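Local coordinates for protein DspB (Aggregatibacter actinomycetemcomitans, PDB 1YHT) that probably hydrolyses N-acetylglucosamine-containing polysaccharide of biofilms, as a family 20 beta-N-acetylhexosaminidase built on a TIM barrel, at residues A[51-56]-A[328-333]; A[21-26]-A[36-41]; A[162-167]-A[203-208]. All coordinates share one frame; numbering follows the deposited sequence.

Interaction 1: A[51-56]-A[328-333]; sequences HLHFSD and SIWGED
His-53 and Trp-330 lie nearest in backbone across this contact, with their CA atoms 9.1 Å apart. The segments are not paired strands. Residues 51-53 belong to one barrel strand and 328-329 close another, and strand 18-24 runs between them. The side chains must therefore bridge the gap. His-53 holds CG anti to its backbone nitrogen (chi1 -172°), which brings the imidazole up to the indole. The indole answers with the rim of its six-membered ring. Trp-330 CZ3 stands over the centre of the imidazole face, 3.9 Å from His-53 NE2. The planes meet at 74°, and the ring centroids are 5.1 Å apart. This is a T-shaped stack, with tryptophan as the edge and histidine as the face. The imidazole is also held at its rim. His-53 NE2 donates to Asp-56 OD2 over 2.6 Å, nearly straight at 164°. The carboxylate oxygen lies in the ring plane and uses its anti lone pair. His-53 ND1 bonds Glu-114, and Asp-56 OD1 bonds His-120. Tyr-278 makes a further edge-to-face pair with Trp-330. Glycerol and acetic acid, probably from the crystallisation liquor, sit near the indole, consistent with a pocket at this end of the barrel. Bonds at both imidazole nitrogens fix the rotation of the His-53 ring, so it presents a steady face to the indole edge.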
ATOM      1  N   HIS A  51      -0.168  -0.434   7.426  1.00  6.15           N
ATOM      2  CA  HIS A  51      -0.675  -0.575   6.060  1.00  6.17           C
ATOM      3  C   HIS A  51       0.064  -1.731   5.395  1.00  6.34           C
ATOM      4  O   HIS A  51       1.278  -1.670   5.094  1.00  5.81           O
ATOM      5  CB  HIS A  51      -0.518   0.817   5.393  1.00  5.90           C
ATOM      6  CG  HIS A  51      -0.766   0.885   3.903  1.00  6.20           C
ATOM      7  ND1 HIS A  51      -0.570   2.063   3.198  1.00  6.72           N
ATOM      8  CD2 HIS A  51      -1.122  -0.050   2.983  1.00  7.44           C
ATOM      9  CE1 HIS A  51      -0.803   1.846   1.915  1.00  9.73           C
ATOM     10  NE2 HIS A  51      -1.109   0.569   1.749  1.00  5.30           N
ATOM     11  N   LEU A  52      -0.677  -2.816   5.202  1.00  7.04           N
ATOM     12  CA  LEU A  52      -0.111  -4.085   4.739  1.00  7.27           C
ATOM     13  C   LEU A  52      -0.298  -4.250   3.265  1.00  6.41           C
ATOM     14  O   LEU A  52      -1.400  -4.603   2.795  1.00  5.01           O
ATOM     15  CB  LEU A  52      -0.733  -5.263   5.455  1.00  7.42           C
ATOM     16  CG  LEU A  52       0.115  -6.540   5.437  1.00 11.53           C
ATOM     17  CD1 LEU A  52       1.429  -6.359   6.248  1.00 15.23           C
ATOM     18  CD2 LEU A  52      -0.668  -7.743   5.954  1.00 11.66           C
ATOM     19  N   HIS A  53       0.798  -4.012   2.534  1.00  5.73           N
ATOM     20  CA  HIS A  53       0.826  -4.141   1.064  1.00  6.18           C
ATOM     21  C   HIS A  53       1.231  -5.568   0.735  1.00  6.17           C
ATOM     22  O   HIS A  53       2.407  -5.833   0.494  1.00  5.66           O
ATOM     23  CB  HIS A  53       1.804  -3.095   0.484  1.00  5.93           C
ATOM     24  CG  HIS A  53       1.780  -2.995  -1.017  1.00  6.00           C
ATOM     25  ND1 HIS A  53       1.012  -2.068  -1.692  1.00  7.15           N
ATOM     26  CD2 HIS A  53       2.445  -3.695  -1.963  1.00  6.39           C
ATOM     27  CE1 HIS A  53       1.201  -2.217  -2.996  1.00  8.07           C
ATOM     28  NE2 HIS A  53       2.069  -3.200  -3.186  1.00  5.57           N
ATOM     29  N   PHE A  54       0.246  -6.476   0.734  1.00  5.34           N
ATOM     30  CA  PHE A  54       0.454  -7.946   0.607  1.00  5.35           C
ATOM     31  C   PHE A  54       0.229  -8.504  -0.795  1.00  6.70           C
ATOM     32  O   PHE A  54       0.456  -9.692  -1.029  1.00  5.86           O
ATOM     33  CB  PHE A  54      -0.435  -8.743   1.614  1.00  5.92           C
ATOM     34  CG  PHE A  54      -1.915  -8.560   1.409  1.00  5.01           C
ATOM     35  CD1 PHE A  54      -2.609  -9.310   0.464  1.00  3.86           C
ATOM     36  CD2 PHE A  54      -2.607  -7.637   2.146  1.00  4.27           C
ATOM     37  CE1 PHE A  54      -3.939  -9.103   0.256  1.00  7.87           C
ATOM     38  CE2 PHE A  54      -3.940  -7.443   1.931  1.00  7.99           C
ATOM     39  CZ  PHE A  54      -4.606  -8.187   0.992  1.00  7.79           C
ATOM     40  N   SER A  55      -0.204  -7.640  -1.727  1.00  6.64           N
ATOM     41  CA  SER A  55      -0.568  -8.081  -3.070  1.00  7.37           C
ATOM     42  C   SER A  55       0.102  -7.133  -4.116  1.00  7.49           C
ATOM     43  O   SER A  55      -0.083  -5.909  -4.076  1.00  7.14           O
ATOM     44  CB  SER A  55      -2.079  -8.090  -3.220  1.00  7.26           C
ATOM     45  OG  SER A  55      -2.478  -8.389  -4.555  1.00 11.16           O
ATOM     46  N   ASP A  56       0.882  -7.710  -5.022  1.00  7.28           N
ATOM     47  CA  ASP A  56       1.497  -6.923  -6.095  1.00  8.46           C
ATOM     48  C   ASP A  56       1.808  -7.871  -7.247  1.00  8.29           C
ATOM     49  O   ASP A  56       1.266  -8.958  -7.297  1.00  7.94           O
ATOM     50  CB  ASP A  56       2.743  -6.144  -5.600  1.00  7.99           C
ATOM     51  CG  ASP A  56       2.907  -4.787  -6.294  1.00  8.28           C
ATOM     52  OD1 ASP A  56       3.185  -4.819  -7.531  1.00  8.20           O
ATOM     53  OD2 ASP A  56       2.725  -3.680  -5.640  1.00  8.07           O
ATOM     54  N   SER A 328       7.180   4.000   4.195  1.00  6.13           N
ATOM     55  CA  SER A 328       6.960   2.853   3.329  1.00  7.05           C
ATOM     56  C   SER A 328       8.268   2.081   3.105  1.00  7.43           C
ATOM     57  O   SER A 328       9.264   2.651   2.684  1.00  8.33           O
ATOM     58  CB  SER A 328       6.389   3.344   1.982  1.00  6.56           C
ATOM     59  OG  SER A 328       5.069   3.904   2.095  1.00  8.03           O
ATOM     60  N   ILE A 329       8.268   0.782   3.408  1.00  7.15           N
ATOM     61  CA  ILE A 329       9.407  -0.081   3.180  1.00  7.55           C
ATOM     62  C   ILE A 329       9.056  -1.012   2.048  1.00  6.32           C
ATOM     63  O   ILE A 329       8.303  -1.970   2.229  1.00  8.10           O
ATOM     64  CB  ILE A 329       9.754  -0.937   4.438  1.00  8.31           C
ATOM     65  CG1 ILE A 329       9.945  -0.051   5.682  1.00  8.71           C
ATOM     66  CG2 ILE A 329      10.979  -1.821   4.113  1.00 10.09           C
ATOM     67  CD1 ILE A 329      10.229  -0.814   7.026  1.00  7.74           C
ATOM     68  N   TRP A 330       9.647  -0.750   0.898  1.00  7.18           N
ATOM     69  CA  TRP A 330       9.383  -1.444  -0.314  1.00  8.04           C
ATOM     70  C   TRP A 330      10.416  -2.526  -0.520  1.00  9.12           C
ATOM     71  O   TRP A 330      11.596  -2.354  -0.180  1.00 10.15           O
ATOM     72  CB  TRP A 330       9.373  -0.511  -1.506  1.00  8.42           C
ATOM     73  CG  TRP A 330       8.287   0.550  -1.472  1.00  8.23           C
ATOM     74  CD1 TRP A 330       8.435   1.836  -1.129  1.00  7.80           C
ATOM     75  CD2 TRP A 330       6.921   0.378  -1.825  1.00  7.37           C
ATOM     76  NE1 TRP A 330       7.236   2.503  -1.234  1.00  9.42           N
ATOM     77  CE2 TRP A 330       6.287   1.621  -1.655  1.00  7.94           C
ATOM     78  CE3 TRP A 330       6.166  -0.713  -2.260  1.00  7.48           C
ATOM     79  CZ2 TRP A 330       4.943   1.811  -1.921  1.00  9.55           C
ATOM     80  CZ3 TRP A 330       4.826  -0.530  -2.502  1.00 10.46           C
ATOM     81  CH2 TRP A 330       4.225   0.714  -2.330  1.00  9.03           C
ATOM     82  N   GLY A 331       9.942  -3.628  -1.110  1.00  9.75           N
ATOM     83  CA  GLY A 331      10.635  -4.924  -1.105  1.00  9.74           C
ATOM     84  C   GLY A 331      11.426  -5.342  -2.322  1.00  9.75           C
ATOM     85  O   GLY A 331      12.098  -6.372  -2.262  1.00  8.54           O
ATOM     86  N   GLU A 332      11.338  -4.578  -3.407  1.00 10.65           N
ATOM     87  CA  GLU A 332      11.888  -4.964  -4.747  1.00 12.74           C
ATOM     88  C   GLU A 332      13.315  -5.445  -4.735  1.00 11.80           C
ATOM     89  O   GLU A 332      13.702  -6.307  -5.532  1.00 11.39           O
ATOM     90  CB  GLU A 332      12.077  -3.772  -5.715  1.00 14.51           C
ATOM     91  CG  GLU A 332      11.017  -2.942  -6.073  1.00 19.47           C
ATOM     92  CD  GLU A 332      10.825  -1.830  -5.131  1.00 18.36           C
ATOM     93  OE1 GLU A 332      11.302  -0.674  -5.379  1.00 17.62           O
ATOM     94  OE2 GLU A 332      10.119  -2.151  -4.186  1.00 14.98           O
ATOM     95  N   ASP A 333      14.136  -4.783  -3.930  1.00 11.31           N
ATOM     96  CA  ASP A 333      15.588  -4.903  -4.030  1.00 12.00           C
ATOM     97  C   ASP A 333      16.174  -5.731  -2.876  1.00 12.61           C
ATOM     98  O   ASP A 333      17.397  -5.859  -2.759  1.00 10.81           O
ATOM     99  CB  ASP A 333      16.233  -3.491  -4.004  1.00 12.58           C
ATOM    100  CG  ASP A 333      16.105  -2.733  -5.334  1.00 14.36           C
ATOM    101  OD1 ASP A 333      15.625  -3.298  -6.334  1.00 12.68           O
ATOM    102  OD2 ASP A 333      16.460  -1.539  -5.362  1.00 14.77           O
TER

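Interaction 2: A[21-26]-A[36-41]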
ATOM      1  N   LEU A  21       3.334   2.561   9.406  1.00  7.65           N
ATOM      2  CA  LEU A  21       4.206   1.888   8.478  1.00  6.63           C
ATOM      3  C   LEU A  21       3.375   1.306   7.358  1.00  6.55           C
ATOM      4  O   LEU A  21       2.320   0.688   7.588  1.00  3.92           O
ATOM      5  CB  LEU A  21       4.924   0.736   9.169  1.00  7.17           C
ATOM      6  CG  LEU A  21       5.776  -0.205   8.357  1.00  5.24           C
ATOM      7  CD1 LEU A  21       6.928   0.501   7.761  1.00  7.43           C
ATOM      8  CD2 LEU A  21       6.219  -1.323   9.246  1.00  7.91           C
ATOM      9  N   MET A  22       3.872   1.479   6.144  1.00  5.85           N
ATOM     10  CA  MET A  22       3.409   0.648   5.045  1.00  6.85           C
ATOM     11  C   MET A  22       4.470  -0.404   4.792  1.00  6.42           C
ATOM     12  O   MET A  22       5.652  -0.095   4.480  1.00  6.40           O
ATOM     13  CB  MET A  22       3.204   1.506   3.805  1.00  7.54           C
ATOM     14  CG  MET A  22       2.463   0.847   2.732  1.00 11.14           C
ATOM     15  SD  MET A  22       3.276  -0.134   1.481  1.00 18.94           S
ATOM     16  CE  MET A  22       5.038   0.094   1.392  1.00 13.56           C
ATOM     17  N   LEU A  23       4.066  -1.654   4.880  1.00  5.77           N
ATOM     18  CA  LEU A  23       5.025  -2.737   4.754  1.00  6.40           C
ATOM     19  C   LEU A  23       4.636  -3.526   3.529  1.00  6.81           C
ATOM     20  O   LEU A  23       3.498  -4.046   3.441  1.00  5.04           O
ATOM     21  CB  LEU A  23       5.007  -3.658   5.994  1.00  5.50           C
ATOM     22  CG  LEU A  23       6.137  -4.718   5.994  1.00  7.25           C
ATOM     23  CD1 LEU A  23       7.548  -4.152   6.092  1.00  7.03           C
ATOM     24  CD2 LEU A  23       5.922  -5.703   7.081  1.00  9.63           C
ATOM     25  N   ASP A  24       5.579  -3.610   2.589  1.00  7.64           N
ATOM     26  CA  ASP A  24       5.383  -4.360   1.351  1.00  7.61           C
ATOM     27  C   ASP A  24       5.862  -5.780   1.603  1.00  7.94           C
ATOM     28  O   ASP A  24       7.049  -6.068   1.596  1.00  7.41           O
ATOM     29  CB  ASP A  24       6.121  -3.685   0.203  1.00  7.32           C
ATOM     30  CG  ASP A  24       6.278  -4.559  -1.029  1.00  7.24           C
ATOM     31  OD1 ASP A  24       5.577  -5.592  -1.209  1.00  7.58           O
ATOM     32  OD2 ASP A  24       7.128  -4.176  -1.872  1.00  8.63           O
ATOM     33  N   ILE A  25       4.893  -6.650   1.835  1.00  9.02           N
ATOM     34  CA  ILE A  25       5.172  -8.047   2.040  1.00  9.12           C
ATOM     35  C   ILE A  25       4.972  -8.835   0.759  1.00  8.77           C
ATOM     36  O   ILE A  25       5.163 -10.013   0.770  1.00  8.44           O
ATOM     37  CB  ILE A  25       4.380  -8.663   3.230  1.00  9.93           C
ATOM     38  CG1 ILE A  25       2.868  -8.720   2.996  1.00  9.38           C
ATOM     39  CG2 ILE A  25       4.726  -7.890   4.542  1.00  9.51           C
ATOM     40  CD1 ILE A  25       2.163  -9.436   4.076  1.00 10.47           C
ATOM     41  N   ALA A  26       4.643  -8.166  -0.344  1.00  8.61           N
ATOM     42  CA  ALA A  26       4.470  -8.844  -1.623  1.00  8.43           C
ATOM     43  C   ALA A  26       5.807  -9.094  -2.306  1.00  8.60           C
ATOM     44  O   ALA A  26       6.012 -10.133  -2.920  1.00  9.38           O
ATOM     45  CB  ALA A  26       3.564  -8.018  -2.537  1.00  8.77           C
ATOM     46  N   LYS A  36       5.320  -8.566  14.115  1.00  6.79           N
ATOM     47  CA  LYS A  36       5.063  -8.140  15.488  1.00  7.43           C
ATOM     48  C   LYS A  36       6.109  -7.139  16.026  1.00  7.47           C
ATOM     49  O   LYS A  36       5.747  -6.245  16.786  1.00  8.73           O
ATOM     50  CB  LYS A  36       4.976  -9.333  16.427  1.00  6.99           C
ATOM     51  CG  LYS A  36       3.693 -10.129  16.310  1.00  9.67           C
ATOM     52  CD  LYS A  36       3.836 -11.448  17.048  1.00 12.89           C
ATOM     53  CE  LYS A  36       2.545 -12.278  17.014  1.00 13.32           C
ATOM     54  NZ  LYS A  36       2.606 -13.307  18.066  1.00 13.05           N
ATOM     55  N   SER A  37       7.379  -7.291  15.645  1.00  6.88           N
ATOM     56  CA  SER A  37       8.391  -6.303  16.004  1.00  7.22           C
ATOM     57  C   SER A  37       8.138  -4.923  15.382  1.00  6.57           C
ATOM     58  O   SER A  37       8.309  -3.912  16.022  1.00  5.35           O
ATOM     59  CB  SER A  37       9.805  -6.828  15.666  1.00  8.73           C
ATOM     60  OG  SER A  37      10.174  -7.921  16.508  1.00  7.69           O
ATOM     61  N   PHE A  38       7.726  -4.888  14.110  1.00  6.34           N
ATOM     62  CA  PHE A  38       7.331  -3.640  13.463  1.00  7.13           C
ATOM     63  C   PHE A  38       6.167  -3.017  14.232  1.00  6.13           C
ATOM     64  O   PHE A  38       6.148  -1.790  14.464  1.00  8.03           O
ATOM     65  CB  PHE A  38       6.869  -3.887  12.002  1.00  6.78           C
ATOM     66  CG  PHE A  38       7.946  -3.994  11.023  1.00  6.80           C
ATOM     67  CD1 PHE A  38       8.827  -2.950  10.822  1.00  8.95           C
ATOM     68  CD2 PHE A  38       8.096  -5.145  10.258  1.00  7.44           C
ATOM     69  CE1 PHE A  38       9.812  -3.034   9.854  1.00  8.70           C
ATOM     70  CE2 PHE A  38       9.052  -5.221   9.293  1.00  7.48           C
ATOM     71  CZ  PHE A  38       9.943  -4.155   9.107  1.00  8.26           C
ATOM     72  N   ILE A  39       5.189  -3.850  14.620  1.00  6.11           N
ATOM     73  CA  ILE A  39       4.067  -3.375  15.430  1.00  6.30           C
ATOM     74  C   ILE A  39       4.552  -2.745  16.784  1.00  7.36           C
ATOM     75  O   ILE A  39       4.040  -1.722  17.230  1.00  8.05           O
ATOM     76  CB  ILE A  39       3.039  -4.475  15.664  1.00  5.97           C
ATOM     77  CG1 ILE A  39       2.211  -4.686  14.387  1.00  7.09           C
ATOM     78  CG2 ILE A  39       2.100  -4.096  16.850  1.00  6.65           C
ATOM     79  CD1 ILE A  39       1.606  -5.997  14.284  1.00  8.32           C
ATOM     80  N   ASP A  40       5.553  -3.364  17.401  1.00  8.02           N
ATOM     81  CA  ASP A  40       6.121  -2.842  18.665  1.00  8.19           C
ATOM     82  C   ASP A  40       6.686  -1.460  18.442  1.00  8.28           C
ATOM     83  O   ASP A  40       6.371  -0.526  19.187  1.00 10.50           O
ATOM     84  CB  ASP A  40       7.196  -3.762  19.173  1.00  7.97           C
ATOM     85  CG  ASP A  40       6.650  -5.115  19.616  1.00  8.70           C
ATOM     86  OD1 ASP A  40       5.492  -5.227  20.063  1.00  8.44           O
ATOM     87  OD2 ASP A  40       7.412  -6.092  19.520  1.00 10.19           O
ATOM     88  N   THR A  41       7.451  -1.293  17.384  1.00  8.33           N
ATOM     89  CA  THR A  41       8.023   0.024  17.053  1.00  9.28           C
ATOM     90  C   THR A  41       6.929   1.071  16.813  1.00  9.03           C
ATOM     91  O   THR A  41       7.003   2.173  17.357  1.00  9.16           O
ATOM     92  CB  THR A  41       8.951  -0.060  15.837  1.00  9.17           C
ATOM     93  OG1 THR A  41       9.961  -0.988  16.122  1.00  7.95           O
ATOM     94  CG2 THR A  41       9.616   1.268  15.505  1.00 11.05           C
TER
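Phe-38 packs on Leu-21 and Leu-23 inside a right-handed beta-alpha-beta unit of the TIM barrel, made of strand 18-24, helix 32-44 and strand 49-53. The contact joins the first strand of the unit to its helix. The two leucines are alternate residues of the strand, so both look outward to the helix layer. Met-22, between them, turns to the barrel interior, where it meets His-51 and His-53. The nearest backbones are those of Leu-21 and Phe-38, whose CA atoms are 8.1 Å apart.

One phenyl ring does all the work on the helix side. Phe-38 keeps CG anti to its own carbonyl carbon (chi1 -82°), and the ring reaches the two leucines of the strand. Leu-21 puts one methyl near the root of the ring: its CD2 lies 3.5 Å from Phe-38 CD1 and 3.6 Å from Phe-38 CG. Leu-23 meets the ring across from there with both methyls. Its CD1 is 3.7 Å from Phe-38 CE2, and its CD2 is 3.9 Å from the same Phe-38 CE2. The Leu-23 side chain runs at about a right angle to that of Phe-38. Around this group, Ile-329 of the next strand touches both Leu-21 and Phe-38, and Gln-343 of helix 339-358 also reaches Phe-38.

The strand then ends in an Asx turn. Asp-24 OD1 accepts from Ala-26 N at 2.9 Å, with a bent angle of 131°. Asp-24 OD2 pairs with Arg-27 and bonds Gly-331 N.

Across the helix-strand interface the contact is wholly apolar and buried. It depends on shape and exclusion of water, while the side-chain polar bonds named here belong to Asp-24, at the strand's end.

Interaction 3: A[162-167]-A[203-208]; sequences SLMSEV and SYFLEK
Ser-165 OG touches the rim of Phe-205 while its polar bonds go to other groups. It bonds the carbonyl oxygen of Gln-161, one turn back in its own helix, and weakly meets Lys-209 NZ. The hydroxyl oxygen lies close to the ring plane, 3.2 Å from Phe-205 CZ, so the phenyl edge comes up against a polar atom. Phe-205 reaches it because its CG is anti to the backbone nitrogen (chi1 170°).

Met-164 fills the more buried part of the contact. Its chain bends at chi3 (70°) and turns the terminal methyl onto Leu-206. Met-164 CE is 3.6 Å from Leu-206 CG, and close to both methyls of that leucine as well. The same Met-164 CE lies 3.9 Å from Phe-205 CD2. The Met-164 sulfur is 5.2 Å from the centroid of the Phe-205 ring, an oblique Met-aromatic contact.

The two helix segments run in roughly the same direction, at 37°, with axes 11.4 Å apart at closest. Met-164 and Leu-206 also both rest on Phe-178 of strand 177-181. Neighbouring helices sharing a strand beneath them are the arrangement of the outer layer of a TIM barrel.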
ATOM      1  N   SER A 162     -15.748  -9.543  -4.605  1.00  5.97           N
ATOM      2  CA  SER A 162     -15.713 -10.852  -3.936  1.00  6.13           C
ATOM      3  C   SER A 162     -14.383 -11.094  -3.198  1.00  5.98           C
ATOM      4  O   SER A 162     -14.415 -11.594  -2.091  1.00  5.77           O
ATOM      5  CB  SER A 162     -16.044 -11.997  -4.893  1.00  6.80           C
ATOM      6  OG  SER A 162     -14.923 -12.314  -5.693  1.00  8.04           O
ATOM      7  N   LEU A 163     -13.243 -10.683  -3.769  1.00  5.35           N
ATOM      8  CA  LEU A 163     -11.931 -10.815  -3.116  1.00  5.50           C
ATOM      9  C   LEU A 163     -11.807  -9.780  -1.982  1.00  5.63           C
ATOM     10  O   LEU A 163     -11.377 -10.095  -0.860  1.00  4.45           O
ATOM     11  CB  LEU A 163     -10.788 -10.634  -4.130  1.00  5.79           C
ATOM     12  CG  LEU A 163      -9.355 -10.895  -3.665  1.00  6.20           C
ATOM     13  CD1 LEU A 163      -9.193 -12.336  -3.024  1.00  6.21           C
ATOM     14  CD2 LEU A 163      -8.406 -10.691  -4.863  1.00  6.18           C
ATOM     15  N   MET A 164     -12.288  -8.570  -2.224  1.00  5.80           N
ATOM     16  CA  MET A 164     -12.335  -7.583  -1.131  1.00  5.72           C
ATOM     17  C   MET A 164     -13.117  -8.097   0.074  1.00  6.46           C
ATOM     18  O   MET A 164     -12.660  -7.941   1.212  1.00  6.14           O
ATOM     19  CB  MET A 164     -12.924  -6.267  -1.601  1.00  5.87           C
ATOM     20  CG  MET A 164     -12.067  -5.533  -2.634  1.00  7.16           C
ATOM     21  SD  MET A 164     -13.008  -4.176  -3.438  1.00  8.50           S
ATOM     22  CE  MET A 164     -13.156  -3.013  -2.077  1.00 12.13           C
ATOM     23  N   SER A 165     -14.268  -8.733  -0.165  1.00  6.37           N
ATOM     24  CA  SER A 165     -15.065  -9.308   0.942  1.00  6.00           C
ATOM     25  C   SER A 165     -14.301 -10.338   1.779  1.00  5.87           C
ATOM     26  O   SER A 165     -14.409 -10.383   3.012  1.00  5.20           O
ATOM     27  CB  SER A 165     -16.341  -9.941   0.381  1.00  6.75           C
ATOM     28  OG  SER A 165     -17.181  -8.934  -0.169  1.00  8.75           O
ATOM     29  N   GLU A 166     -13.545 -11.203   1.094  1.00  6.30           N
ATOM     30  CA  GLU A 166     -12.698 -12.171   1.761  1.00  5.93           C
ATOM     31  C   GLU A 166     -11.609 -11.495   2.605  1.00  6.62           C
ATOM     32  O   GLU A 166     -11.365 -11.869   3.766  1.00  7.11           O
ATOM     33  CB  GLU A 166     -12.069 -13.077   0.716  1.00  6.66           C
ATOM     34  CG  GLU A 166     -11.214 -14.167   1.363  1.00  7.21           C
ATOM     35  CD  GLU A 166     -10.598 -15.108   0.356  1.00  8.38           C
ATOM     36  OE1 GLU A 166      -9.488 -14.804  -0.116  1.00  6.04           O
ATOM     37  OE2 GLU A 166     -11.209 -16.148   0.092  1.00  6.68           O
ATOM     38  N   VAL A 167     -10.945 -10.504   2.022  1.00  6.15           N
ATOM     39  CA  VAL A 167      -9.878  -9.745   2.732  1.00  5.90           C
ATOM     40  C   VAL A 167     -10.449  -9.021   3.959  1.00  7.16           C
ATOM     41  O   VAL A 167      -9.894  -9.079   5.070  1.00  8.06           O
ATOM     42  CB  VAL A 167      -9.144  -8.817   1.784  1.00  4.98           C
ATOM     43  CG1 VAL A 167      -8.241  -7.875   2.552  1.00  5.96           C
ATOM     44  CG2 VAL A 167      -8.327  -9.616   0.767  1.00  3.92           C
ATOM     45  N   SER A 203     -15.383   2.351  -3.191  1.00  9.39           N
ATOM     46  CA  SER A 203     -15.541   3.097  -1.951  1.00  9.30           C
ATOM     47  C   SER A 203     -16.926   2.920  -1.324  1.00  9.45           C
ATOM     48  O   SER A 203     -17.023   2.790  -0.088  1.00  7.95           O
ATOM     49  CB  SER A 203     -15.250   4.588  -2.139  1.00  9.31           C
ATOM     50  OG  SER A 203     -16.233   5.267  -2.909  1.00 12.65           O
ATOM     51  N   TYR A 204     -17.987   2.944  -2.155  1.00  7.84           N
ATOM     52  CA  TYR A 204     -19.350   2.784  -1.621  1.00  9.01           C
ATOM     53  C   TYR A 204     -19.643   1.315  -1.184  1.00  7.93           C
ATOM     54  O   TYR A 204     -20.403   1.066  -0.270  1.00  8.45           O
ATOM     55  CB  TYR A 204     -20.386   3.310  -2.616  1.00 10.39           C
ATOM     56  CG  TYR A 204     -20.300   4.830  -2.749  1.00 12.26           C
ATOM     57  CD1 TYR A 204     -20.484   5.646  -1.641  1.00 15.63           C
ATOM     58  CD2 TYR A 204     -20.026   5.431  -3.969  1.00 13.63           C
ATOM     59  CE1 TYR A 204     -20.402   7.021  -1.745  1.00 17.81           C
ATOM     60  CE2 TYR A 204     -19.925   6.819  -4.092  1.00 15.85           C
ATOM     61  CZ  TYR A 204     -20.127   7.600  -2.979  1.00 17.27           C
ATOM     62  OH  TYR A 204     -20.051   8.965  -3.087  1.00 18.72           O
ATOM     63  N   PHE A 205     -18.994   0.357  -1.839  1.00  8.05           N
ATOM     64  CA  PHE A 205     -19.066  -1.038  -1.423  1.00  7.64           C
ATOM     65  C   PHE A 205     -18.407  -1.156  -0.035  1.00  7.43           C
ATOM     66  O   PHE A 205     -18.947  -1.788   0.875  1.00  7.86           O
ATOM     67  CB  PHE A 205     -18.353  -1.897  -2.462  1.00  7.97           C
ATOM     68  CG  PHE A 205     -18.136  -3.300  -2.051  1.00  7.84           C
ATOM     69  CD1 PHE A 205     -19.117  -4.258  -2.267  1.00 10.01           C
ATOM     70  CD2 PHE A 205     -16.942  -3.686  -1.461  1.00 10.60           C
ATOM     71  CE1 PHE A 205     -18.906  -5.615  -1.885  1.00 11.38           C
ATOM     72  CE2 PHE A 205     -16.721  -5.021  -1.127  1.00 10.12           C
ATOM     73  CZ  PHE A 205     -17.705  -5.974  -1.327  1.00 11.25           C
ATOM     74  N   LEU A 206     -17.235  -0.561   0.133  1.00  7.59           N
ATOM     75  CA  LEU A 206     -16.564  -0.558   1.450  1.00  7.71           C
ATOM     76  C   LEU A 206     -17.377   0.164   2.536  1.00  8.26           C
ATOM     77  O   LEU A 206     -17.461  -0.300   3.684  1.00  6.66           O
ATOM     78  CB  LEU A 206     -15.170   0.067   1.339  1.00  8.11           C
ATOM     79  CG  LEU A 206     -14.138  -0.805   0.618  1.00  7.59           C
ATOM     80  CD1 LEU A 206     -12.869  -0.032   0.256  1.00  5.22           C
ATOM     81  CD2 LEU A 206     -13.783  -2.046   1.408  1.00  5.94           C
ATOM     82  N   GLU A 207     -17.929   1.322   2.183  1.00  9.09           N
ATOM     83  CA  GLU A 207     -18.799   2.087   3.067  1.00 11.00           C
ATOM     84  C   GLU A 207     -19.921   1.206   3.595  1.00 11.57           C
ATOM     85  O   GLU A 207     -20.158   1.171   4.811  1.00 11.65           O
ATOM     86  CB  GLU A 207     -19.349   3.377   2.372  1.00 11.28           C
ATOM     87  CG  GLU A 207     -20.322   4.169   3.228  1.00 14.16           C
ATOM     88  CD  GLU A 207     -20.916   5.367   2.486  1.00 19.59           C
ATOM     89  OE1 GLU A 207     -21.673   5.184   1.521  1.00 24.27           O
ATOM     90  OE2 GLU A 207     -20.617   6.507   2.873  1.00 27.94           O
ATOM     91  N   LYS A 208     -20.560   0.423   2.728  1.00 12.36           N
ATOM     92  CA  LYS A 208     -21.648  -0.435   3.192  1.00 13.63           C
ATOM     93  C   LYS A 208     -21.140  -1.509   4.157  1.00 13.53           C
ATOM     94  O   LYS A 208     -21.859  -1.916   5.065  1.00 13.26           O
ATOM     95  CB  LYS A 208     -22.425  -1.055   2.019  1.00 15.36           C
ATOM     96  CG  LYS A 208     -23.804  -1.686   2.442  1.00 19.63           C
ATOM     97  CD  LYS A 208     -24.422  -2.515   1.282  1.00 23.08           C
ATOM     98  CE  LYS A 208     -25.603  -3.421   1.750  1.00 26.27           C
ATOM     99  NZ  LYS A 208     -25.566  -4.814   1.093  1.00 27.50           N
TER

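The three contacts sample successive layers of one barrel. Interaction 1 is the most central, on strands 49-53 and 324-329. Interaction 2 ties strand 18-24, which runs between those two, to its covering helix. Their segments touch directly: His-51 pairs by backbone bonds with Leu-21 and Leu-23. Interaction 3 joins two outer helices and is only partly buried. It touches interaction 1 through Phe-54 packing on Val-167, and its centre is about 23 Å from that of interaction 2. Chemistry follows place: polar rings and carboxylates in the barrel interior, pure hydrocarbon between sheet and helix, and mixed methionine, phenyl and hydroxyl contacts between helices.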